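Local coordinates for protein alpha-1,3-glucanase (PDB 7C7D) that probably hydrolyses alpha-1,3-glucosidic bonds inside alpha-1,3-glucan chains, at residues 430-435 / 455-460; 472-477 / 490-495; 500-505 / 520-525. All coordinates share one frame; numbering follows the deposited sequence. Where two conformers were deposited one is given.

Interaction 1 (430-435 / 455-460); sequences SGIAIS and NTLVRT
Ile432 packs against Leu457 and Asn455, and Gly431 against Thr460, on the inner side of one coil of a parallel beta-helix, the pectate lyase-like fold of GH87 enzymes. The two segments belong to different faces of the solenoid, and no hydrogen bond joins them.

The apolar part rests on the long branch of Ile432. Its CG1 lies beside the backbone N (chi1 -67°), and from there CD1 extends into the interior and comes 3.9 Å from Leu457 CD2. The two side chains meet at roughly a right angle, and the same Leu457 methyl also touches CG1. Ile422 of the preceding coil touches both residues.

Methyl-to-amide packing comes next. Ile432 CD1 lies over the Asn455 side-chain amide, 3.7 Å from CG and only slightly farther, at 3.8 Å, from ND2. That amide is buried, but its polar atoms are satisfied by the neighbouring coil: OD1 accepts from Asn420 N and ND2 donates to Val417 O. Held at both ends, the flat group offers the isoleucine a surface of fixed orientation.

The last kind is side chain on backbone. The CA atoms of Gly431 and Thr460 come within 5.1 Å, a closeness that the missing side chain of the glycine permits. Thr460 CB sits 3.8 Å from Gly431 CA, with OG1 3.9 Å from the same carbon.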
loop_
_atom_site.group_PDB
_atom_site.type_symbol
_atom_site.label_atom_id
_atom_site.label_comp_id
_atom_site.label_asym_id
_atom_site.label_seq_id
_atom_site.Cartn_x
_atom_site.Cartn_y
_atom_site.Cartn_z
ATOM N N SER A 430 -9.851 -5.645 -4.452
ATOM C CA SER A 430 -9.624 -6.890 -3.736
ATOM C C SER A 430 -8.324 -6.740 -2.950
ATOM O O SER A 430 -7.559 -5.791 -3.149
ATOM C CB SER A 430 -9.455 -8.038 -4.742
ATOM O OG SER A 430 -10.664 -8.295 -5.433
ATOM N N GLY A 431 -8.044 -7.696 -2.063
ATOM C CA GLY A 431 -6.713 -7.746 -1.475
ATOM C C GLY A 431 -5.638 -7.908 -2.534
ATOM O O GLY A 431 -4.681 -7.132 -2.594
ATOM N N ILE A 432 -5.786 -8.926 -3.385
ATOM C CA ILE A 432 -4.934 -9.151 -4.546
ATOM C C ILE A 432 -5.825 -9.325 -5.768
ATOM O O ILE A 432 -6.797 -10.089 -5.732
ATOM C CB ILE A 432 -4.041 -10.397 -4.373
ATOM C CG1 ILE A 432 -3.018 -10.181 -3.259
ATOM C CG2 ILE A 432 -3.351 -10.759 -5.687
ATOM C CD1 ILE A 432 -2.251 -11.444 -2.851
ATOM N N ALA A 433 -5.483 -8.634 -6.857
ATOM C CA ALA A 433 -6.134 -8.820 -8.145
ATOM C C ALA A 433 -5.100 -9.239 -9.182
ATOM O O ALA A 433 -4.073 -8.572 -9.345
ATOM C CB ALA A 433 -6.818 -7.529 -8.593
ATOM N N ILE A 434 -5.373 -10.353 -9.865
ATOM C CA ILE A 434 -4.580 -10.828 -10.997
ATOM C C ILE A 434 -5.482 -10.659 -12.214
ATOM O O ILE A 434 -6.518 -11.326 -12.311
ATOM C CB ILE A 434 -4.157 -12.297 -10.818
ATOM C CG1 ILE A 434 -3.431 -12.515 -9.479
ATOM C CG2 ILE A 434 -3.329 -12.777 -12.028
ATOM C CD1 ILE A 434 -2.174 -11.678 -9.289
ATOM N N SER A 435 -5.145 -9.730 -13.110
ATOM C CA SER A 435 -6.163 -9.176 -13.992
ATOM C C SER A 435 -5.673 -8.958 -15.418
ATOM O O SER A 435 -4.518 -8.586 -15.655
ATOM C CB SER A 435 -6.639 -7.842 -13.426
ATOM O OG SER A 435 -7.580 -7.255 -14.296
ATOM N N ASN A 455 0.690 -15.394 0.661
ATOM C CA ASN A 455 0.127 -14.113 1.063
ATOM C C ASN A 455 -0.947 -14.303 2.132
ATOM O O ASN A 455 -1.610 -15.341 2.203
ATOM C CB ASN A 455 -0.471 -13.396 -0.152
ATOM C CG ASN A 455 0.557 -13.153 -1.234
ATOM O OD1 ASN A 455 1.371 -12.237 -1.126
ATOM N ND2 ASN A 455 0.552 -13.996 -2.267
ATOM N N THR A 456 -1.111 -13.281 2.971
ATOM C CA THR A 456 -2.136 -13.243 4.007
ATOM C C THR A 456 -3.008 -12.020 3.777
ATOM O O THR A 456 -2.492 -10.900 3.673
ATOM C CB THR A 456 -1.502 -13.205 5.396
ATOM O OG1 THR A 456 -0.802 -14.433 5.604
ATOM C CG2 THR A 456 -2.563 -13.065 6.477
ATOM N N LEU A 457 -4.318 -12.245 3.695
ATOM C CA LEU A 457 -5.300 -11.230 3.313
ATOM C C LEU A 457 -6.328 -11.133 4.430
ATOM O O LEU A 457 -7.062 -12.100 4.680
ATOM C CB LEU A 457 -5.991 -11.616 2.008
ATOM C CG LEU A 457 -5.067 -12.009 0.852
ATOM C CD1 LEU A 457 -5.874 -12.404 -0.375
ATOM C CD2 LEU A 457 -4.106 -10.880 0.517
ATOM N N VAL A 458 -6.377 -9.983 5.102
ATOM C CA VAL A 458 -7.158 -9.807 6.326
ATOM C C VAL A 458 -8.184 -8.700 6.098
ATOM O O VAL A 458 -7.814 -7.556 5.798
ATOM C CB VAL A 458 -6.252 -9.463 7.517
ATOM C CG1 VAL A 458 -7.078 -9.320 8.788
ATOM C CG2 VAL A 458 -5.154 -10.518 7.689
ATOM N N ARG A 459 -9.467 -9.030 6.235
ATOM C CA ARG A 459 -10.543 -8.051 6.062
ATOM C C ARG A 459 -10.449 -7.355 4.701
ATOM O O ARG A 459 -10.548 -6.127 4.596
ATOM C CB ARG A 459 -10.586 -7.036 7.213
ATOM C CG ARG A 459 -10.892 -7.665 8.583
ATOM C CD ARG A 459 -10.926 -6.617 9.715
ATOM N NE ARG A 459 -9.663 -5.885 9.763
ATOM C CZ ARG A 459 -8.586 -6.287 10.432
ATOM N NH1 ARG A 459 -8.635 -7.380 11.183
ATOM N NH2 ARG A 459 -7.454 -5.605 10.345
ATOM N N THR A 460 -10.258 -8.153 3.650
ATOM C CA THR A 460 -10.186 -7.660 2.282
ATOM C C THR A 460 -11.377 -8.146 1.466
ATOM O O THR A 460 -11.988 -9.179 1.766
ATOM C CB THR A 460 -8.861 -8.032 1.588
ATOM O OG1 THR A 460 -8.798 -9.441 1.314
ATOM C CG2 THR A 460 -7.658 -7.587 2.420
#

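Interaction 2 (472-477 / 490-495)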
loop_
_atom_site.group_PDB
_atom_site.type_symbol
_atom_site.label_atom_id
_atom_site.label_comp_id
_atom_site.label_asym_id
_atom_site.label_seq_id
_atom_site.Cartn_x
_atom_site.Cartn_y
_atom_site.Cartn_z
ATOM N N GLY A 472 -13.995 -10.156 -4.104
ATOM C CA GLY A 472 -13.450 -11.016 -3.076
ATOM C C GLY A 472 -12.057 -10.603 -2.630
ATOM O O GLY A 472 -11.445 -9.669 -3.152
ATOM N N ALA A 473 -11.557 -11.338 -1.633
ATOM C CA ALA A 473 -10.225 -11.080 -1.100
ATOM C C ALA A 473 -9.150 -11.244 -2.166
ATOM O O ALA A 473 -8.216 -10.435 -2.245
ATOM C CB ALA A 473 -9.948 -12.012 0.077
ATOM N N LEU A 474 -9.242 -12.296 -2.973
ATOM C CA LEU A 474 -8.273 -12.540 -4.030
ATOM C C LEU A 474 -9.070 -12.826 -5.285
ATOM O O LEU A 474 -9.902 -13.736 -5.290
ATOM C CB LEU A 474 -7.379 -13.739 -3.680
ATOM C CG LEU A 474 -6.151 -14.012 -4.548
ATOM C CD1 LEU A 474 -5.142 -14.828 -3.759
ATOM C CD2 LEU A 474 -6.518 -14.721 -5.838
ATOM N N ARG A 475 -8.837 -12.057 -6.343
ATOM C CA ARG A 475 -9.558 -12.307 -7.579
ATOM C C ARG A 475 -8.624 -12.535 -8.755
ATOM O O ARG A 475 -7.538 -11.951 -8.844
ATOM C CB ARG A 475 -10.597 -11.229 -7.905
ATOM C CG ARG A 475 -10.072 -9.963 -8.533
ATOM C CD ARG A 475 -11.257 -9.069 -8.937
ATOM N NE ARG A 475 -10.812 -7.917 -9.712
ATOM C CZ ARG A 475 -10.324 -6.807 -9.173
ATOM N NH1 ARG A 475 -10.250 -6.668 -7.853
ATOM N NH2 ARG A 475 -9.916 -5.823 -9.965
ATOM N N VAL A 476 -9.072 -13.418 -9.647
ATOM C CA VAL A 476 -8.513 -13.583 -10.983
ATOM C C VAL A 476 -9.580 -13.097 -11.948
ATOM O O VAL A 476 -10.722 -13.576 -11.915
ATOM C CB VAL A 476 -8.112 -15.039 -11.272
ATOM C CG1 VAL A 476 -7.506 -15.148 -12.668
ATOM C CG2 VAL A 476 -7.135 -15.542 -10.217
ATOM N N ASP A 477 -9.217 -12.133 -12.798
ATOM C CA ASP A 477 -10.188 -11.319 -13.527
ATOM C C ASP A 477 -9.819 -11.295 -15.009
ATOM O O ASP A 477 -8.899 -10.583 -15.421
ATOM C CB ASP A 477 -10.185 -9.922 -12.920
ATOM C CG ASP A 477 -11.347 -9.060 -13.373
ATOM O OD1 ASP A 477 -11.986 -9.373 -14.404
ATOM O OD2 ASP A 477 -11.604 -8.037 -12.686
ATOM N N THR A 490 -0.963 -20.335 -4.069
ATOM C CA THR A 490 -0.539 -21.328 -3.093
ATOM C C THR A 490 -0.321 -20.708 -1.725
ATOM O O THR A 490 0.108 -19.560 -1.601
ATOM C CB THR A 490 0.761 -22.025 -3.523
ATOM O OG1 THR A 490 1.769 -21.036 -3.757
ATOM C CG2 THR A 490 0.556 -22.818 -4.789
ATOM N N ASP A 491 -0.607 -21.504 -0.695
ATOM C CA ASP A 491 -0.339 -21.149 0.696
ATOM C C ASP A 491 -0.870 -19.763 1.048
ATOM O O ASP A 491 -0.163 -18.895 1.558
ATOM C CB ASP A 491 1.137 -21.307 1.040
ATOM C CG ASP A 491 1.558 -22.757 1.072
ATOM O OD1 ASP A 491 0.672 -23.641 1.024
ATOM O OD2 ASP A 491 2.771 -23.019 1.140
ATOM N N THR A 492 -2.154 -19.567 0.782
ATOM C CA THR A 492 -2.811 -18.295 1.060
ATOM C C THR A 492 -3.585 -18.391 2.368
ATOM O O THR A 492 -4.335 -19.348 2.584
ATOM C CB THR A 492 -3.780 -17.920 -0.065
ATOM O OG1 THR A 492 -3.142 -18.078 -1.332
ATOM C CG2 THR A 492 -4.210 -16.471 0.067
ATOM N N THR A 493 -3.423 -17.392 3.222
ATOM C CA THR A 493 -4.219 -17.254 4.435
ATOM C C THR A 493 -5.206 -16.122 4.196
ATOM O O THR A 493 -4.795 -15.006 3.869
ATOM C CB THR A 493 -3.313 -16.957 5.628
ATOM O OG1 THR A 493 -2.402 -18.048 5.797
ATOM C CG2 THR A 493 -4.115 -16.766 6.903
ATOM N N ILE A 494 -6.497 -16.419 4.319
ATOM C CA ILE A 494 -7.559 -15.444 4.073
ATOM C C ILE A 494 -8.446 -15.409 5.312
ATOM O O ILE A 494 -9.068 -16.420 5.659
ATOM C CB ILE A 494 -8.373 -15.764 2.806
ATOM C CG1 ILE A 494 -7.446 -15.864 1.585
ATOM C CG2 ILE A 494 -9.447 -14.714 2.603
ATOM C CD1 ILE A 494 -8.147 -16.149 0.266
ATOM N N THR A 495 -8.483 -14.263 5.991
ATOM C CA THR A 495 -9.065 -14.179 7.323
ATOM C C THR A 495 -10.041 -13.015 7.400
ATOM O O THR A 495 -9.705 -11.887 7.010
ATOM C CB THR A 495 -7.949 -13.985 8.354
ATOM O OG1 THR A 495 -7.007 -15.055 8.216
ATOM C CG2 THR A 495 -8.493 -13.950 9.785
#
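Ile494 meets Ala473 methyl to methyl, and this pairing is the tightest point between the two segments: Ile494 CG2 lies 3.7 Å from Ala473 CB. The isoleucine delivers its short branch because CG2 stands anti to the backbone N, while CG1, beside that nitrogen (chi1 -56°), carries the longer arm. Around the pair the isoleucine also touches Ala501 and Phe502 of the following coil, whereas Ala473 leans on Leu457 and Thr460 of the preceding one. One small methyl is thereby shared between successive layers.

Leu474, the second large contributor, turns its side chain into the same interior. CG is anti to the backbone N (chi1 -170°), which brings the CD1 branch 4.3 Å from Thr492 CG2, a looser touch than that of the alanine. The threonine thus contributes its methyl to the apolar side. Leu474 also packs on Leu457, which belongs to the coil before.

Such facing pairs illustrate how a parallel beta-helix is filled. Segments 472-477 and 490-495 lie in different faces of one coil, and their nearest CA atoms, those of Ala473 and Ile494, are 7.3 Å apart. No hydrogen bond crosses; each strand is instead bonded to equivalent strands in adjacent coils.

On strand 474-477 the residues between the inward-facing ones have a polar role. Arg475 NE donates to Asp477 OD2 over 3.1 Å in a nearly straight bond (164°) that is part of a salt bridge. Asp477 OD2 is met on its anti side, from somewhat out of the carboxylate plane, and itself lies close to the guanidinium plane. Arg475 NH1 additionally bonds Ser430 OG and Asn405 OD1, so the buried guanidinium is held from more than one direction, and Asp477 OD1 accepts from Gly507 N.

Interaction 3 (500-505 / 520-525); sequences SAFEFV and DGAAVK
The Phe502 ring presents its edge to Ala522: CZ, the far corner of the ring, comes 3.9 Å from Ala522 CB, which lies near the ring plane. Val524 approaches the adjoining corner from an oblique direction, with CG2 at 4.1 Å from CE2. Beyond these two partners the ring touches Ile489 and Ile494 of the preceding coil.

This is the interior of a parallel beta-helix, where strands 502-505 and 517-527 form separate faces of the same coil and meet through side chains, with no hydrogen bond between them. The aromatic group spans the distance. Although the first bond of the Phe502 side chain is not aimed at the other segment, CG stands beside the backbone N and anti to the carbonyl carbon (chi1 -62°), and the ring then extends across to the facing strand. Its length lets CZ reach the single methyl of Ala522.

Val524 divides its two methyls between neighbours. CG2 is the one directed to the ring, whereas CG1, anti to the backbone N (chi1 -179°), reaches Ala501. The CA atoms are nearest here, 7.4 Å apart between Ala501 and Val524, and a small residue there faces a branched one. Ala522 and Val524 both lean on Val545 of strand 538-550, the neighbour of 517-527 in the next coil, so the apolar layer runs on into the following coil.

The neighbours of Phe502 and Ala501 in the solenoid wall are set by backbone bonds: Ala501 to Leu474 on one coil and Val530 on another, Phe502 to Val531. At the Ala501 end, the contact closes with Ala501 CB 3.9 Å from Val524 CG1.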
loop_
_atom_site.group_PDB
_atom_site.type_symbol
_atom_site.label_atom_id
_atom_site.label_comp_id
_atom_site.label_asym_id
_atom_site.label_seq_id
_atom_site.Cartn_x
_atom_site.Cartn_y
_atom_site.Cartn_z
ATOM N N SER A 500 -16.453 -12.579 -0.141
ATOM C CA SER A 500 -15.919 -13.860 -0.567
ATOM C C SER A 500 -14.404 -13.915 -0.395
ATOM O O SER A 500 -13.725 -12.894 -0.276
ATOM C CB SER A 500 -16.283 -14.113 -2.025
ATOM O OG SER A 500 -15.930 -12.975 -2.790
ATOM N N ALA A 501 -13.877 -15.139 -0.406
ATOM C CA ALA A 501 -12.430 -15.360 -0.299
ATOM C C ALA A 501 -11.782 -15.316 -1.679
ATOM O O ALA A 501 -11.052 -14.375 -2.000
ATOM C CB ALA A 501 -12.141 -16.662 0.454
ATOM N N PHE A 502 -12.044 -16.320 -2.509
ATOM C CA PHE A 502 -11.516 -16.382 -3.868
ATOM C C PHE A 502 -12.616 -16.004 -4.850
ATOM O O PHE A 502 -13.734 -16.523 -4.757
ATOM C CB PHE A 502 -11.032 -17.797 -4.203
ATOM C CG PHE A 502 -9.902 -18.284 -3.339
ATOM C CD1 PHE A 502 -8.597 -17.882 -3.583
ATOM C CD2 PHE A 502 -10.142 -19.166 -2.292
ATOM C CE1 PHE A 502 -7.556 -18.334 -2.796
ATOM C CE2 PHE A 502 -9.098 -19.625 -1.498
ATOM C CZ PHE A 502 -7.804 -19.199 -1.750
ATOM N N GLU A 503 -12.300 -15.121 -5.800
ATOM C CA GLU A 503 -13.247 -14.711 -6.824
ATOM C C GLU A 503 -12.642 -14.934 -8.201
ATOM O O GLU A 503 -11.487 -14.571 -8.447
ATOM C CB GLU A 503 -13.611 -13.232 -6.662
ATOM C CG GLU A 503 -14.518 -12.719 -7.768
ATOM C CD GLU A 503 -14.730 -11.220 -7.745
ATOM O OE1 GLU A 503 -14.025 -10.501 -7.000
ATOM O OE2 GLU A 503 -15.613 -10.759 -8.499
ATOM N N PHE A 504 -13.420 -15.542 -9.089
ATOM C CA PHE A 504 -13.028 -15.751 -10.476
ATOM C C PHE A 504 -14.093 -15.090 -11.332
ATOM O O PHE A 504 -15.273 -15.434 -11.236
ATOM C CB PHE A 504 -12.880 -17.248 -10.755
ATOM C CG PHE A 504 -11.971 -17.916 -9.773
ATOM C CD1 PHE A 504 -10.614 -17.671 -9.805
ATOM C CD2 PHE A 504 -12.476 -18.700 -8.752
ATOM C CE1 PHE A 504 -9.764 -18.240 -8.874
ATOM C CE2 PHE A 504 -11.637 -19.268 -7.815
ATOM C CZ PHE A 504 -10.274 -19.047 -7.883
ATOM N N VAL A 505 -13.694 -14.093 -12.115
ATOM C CA VAL A 505 -14.668 -13.215 -12.743
ATOM C C VAL A 505 -14.108 -12.751 -14.077
ATOM O O VAL A 505 -12.893 -12.688 -14.275
ATOM C CB VAL A 505 -15.012 -12.034 -11.799
ATOM C CG1 VAL A 505 -13.798 -11.140 -11.569
ATOM C CG2 VAL A 505 -16.195 -11.226 -12.314
ATOM N N ASP A 520 -3.861 -24.111 -4.387
ATOM C CA ASP A 520 -3.313 -25.251 -3.658
ATOM C C ASP A 520 -2.791 -24.771 -2.314
ATOM O O ASP A 520 -1.724 -24.149 -2.241
ATOM C CB ASP A 520 -2.207 -25.944 -4.459
ATOM C CG ASP A 520 -1.725 -27.230 -3.812
ATOM O OD1 ASP A 520 -1.929 -27.437 -2.599
ATOM O OD2 ASP A 520 -1.123 -28.052 -4.534
ATOM N N GLY A 521 -3.532 -25.077 -1.258
ATOM C CA GLY A 521 -3.104 -24.773 0.087
ATOM C C GLY A 521 -3.648 -23.439 0.542
ATOM O O GLY A 521 -3.163 -22.394 0.104
ATOM N N ALA A 522 -4.661 -23.449 1.397
ATOM C CA ALA A 522 -5.181 -22.199 1.917
ATOM C C ALA A 522 -5.802 -22.456 3.277
ATOM O O ALA A 522 -6.357 -23.528 3.537
ATOM C CB ALA A 522 -6.202 -21.557 0.969
ATOM N N ALA A 523 -5.679 -21.465 4.147
ATOM C CA ALA A 523 -6.351 -21.436 5.440
ATOM C C ALA A 523 -7.326 -20.271 5.386
ATOM O O ALA A 523 -6.911 -19.107 5.390
ATOM C CB ALA A 523 -5.346 -21.247 6.572
ATOM N N VAL A 524 -8.614 -20.582 5.300
ATOM C CA VAL A 524 -9.662 -19.591 5.088
ATOM C C VAL A 524 -10.543 -19.601 6.325
ATOM O O VAL A 524 -11.095 -20.641 6.691
ATOM C CB VAL A 524 -10.473 -19.909 3.822
ATOM C CG1 VAL A 524 -11.551 -18.867 3.596
ATOM C CG2 VAL A 524 -9.555 -20.012 2.600
ATOM N N LYS A 525 -10.679 -18.455 6.975
ATOM C CA LYS A 525 -11.395 -18.379 8.240
ATOM C C LYS A 525 -12.326 -17.178 8.244
ATOM O O LYS A 525 -11.929 -16.069 7.861
ATOM C CB LYS A 525 -10.418 -18.273 9.416
ATOM C CG LYS A 525 -9.656 -19.555 9.720
ATOM C CD LYS A 525 -8.781 -19.417 10.966
ATOM C CE LYS A 525 -9.414 -18.507 12.011
ATOM N NZ LYS A 525 -8.884 -17.112 11.945
#

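In the fold
The three interactions are one theme repeated along the beta-helix. Interactions 1 and 2 have centres about 5 Å apart, as do 2 and 3, while 1 and 3 are about 10 Å apart. Probable backbone hydrogen bonds join them on both faces: Ile434 O to Asp477 N (2.9 Å) and Leu474 O to Glu503 N (2.8 Å) on one, Leu457 N to Thr493 O (2.8 Å) and Ile494 O to Lys525 N (2.9 Å) on the other. Gly431, Ala473 and Ala501 hold equivalent places just before their strands. Interaction 1 also reaches the N-terminal part: Arg459 O accepts from Arg90, which precedes the calcium ligand Gln91.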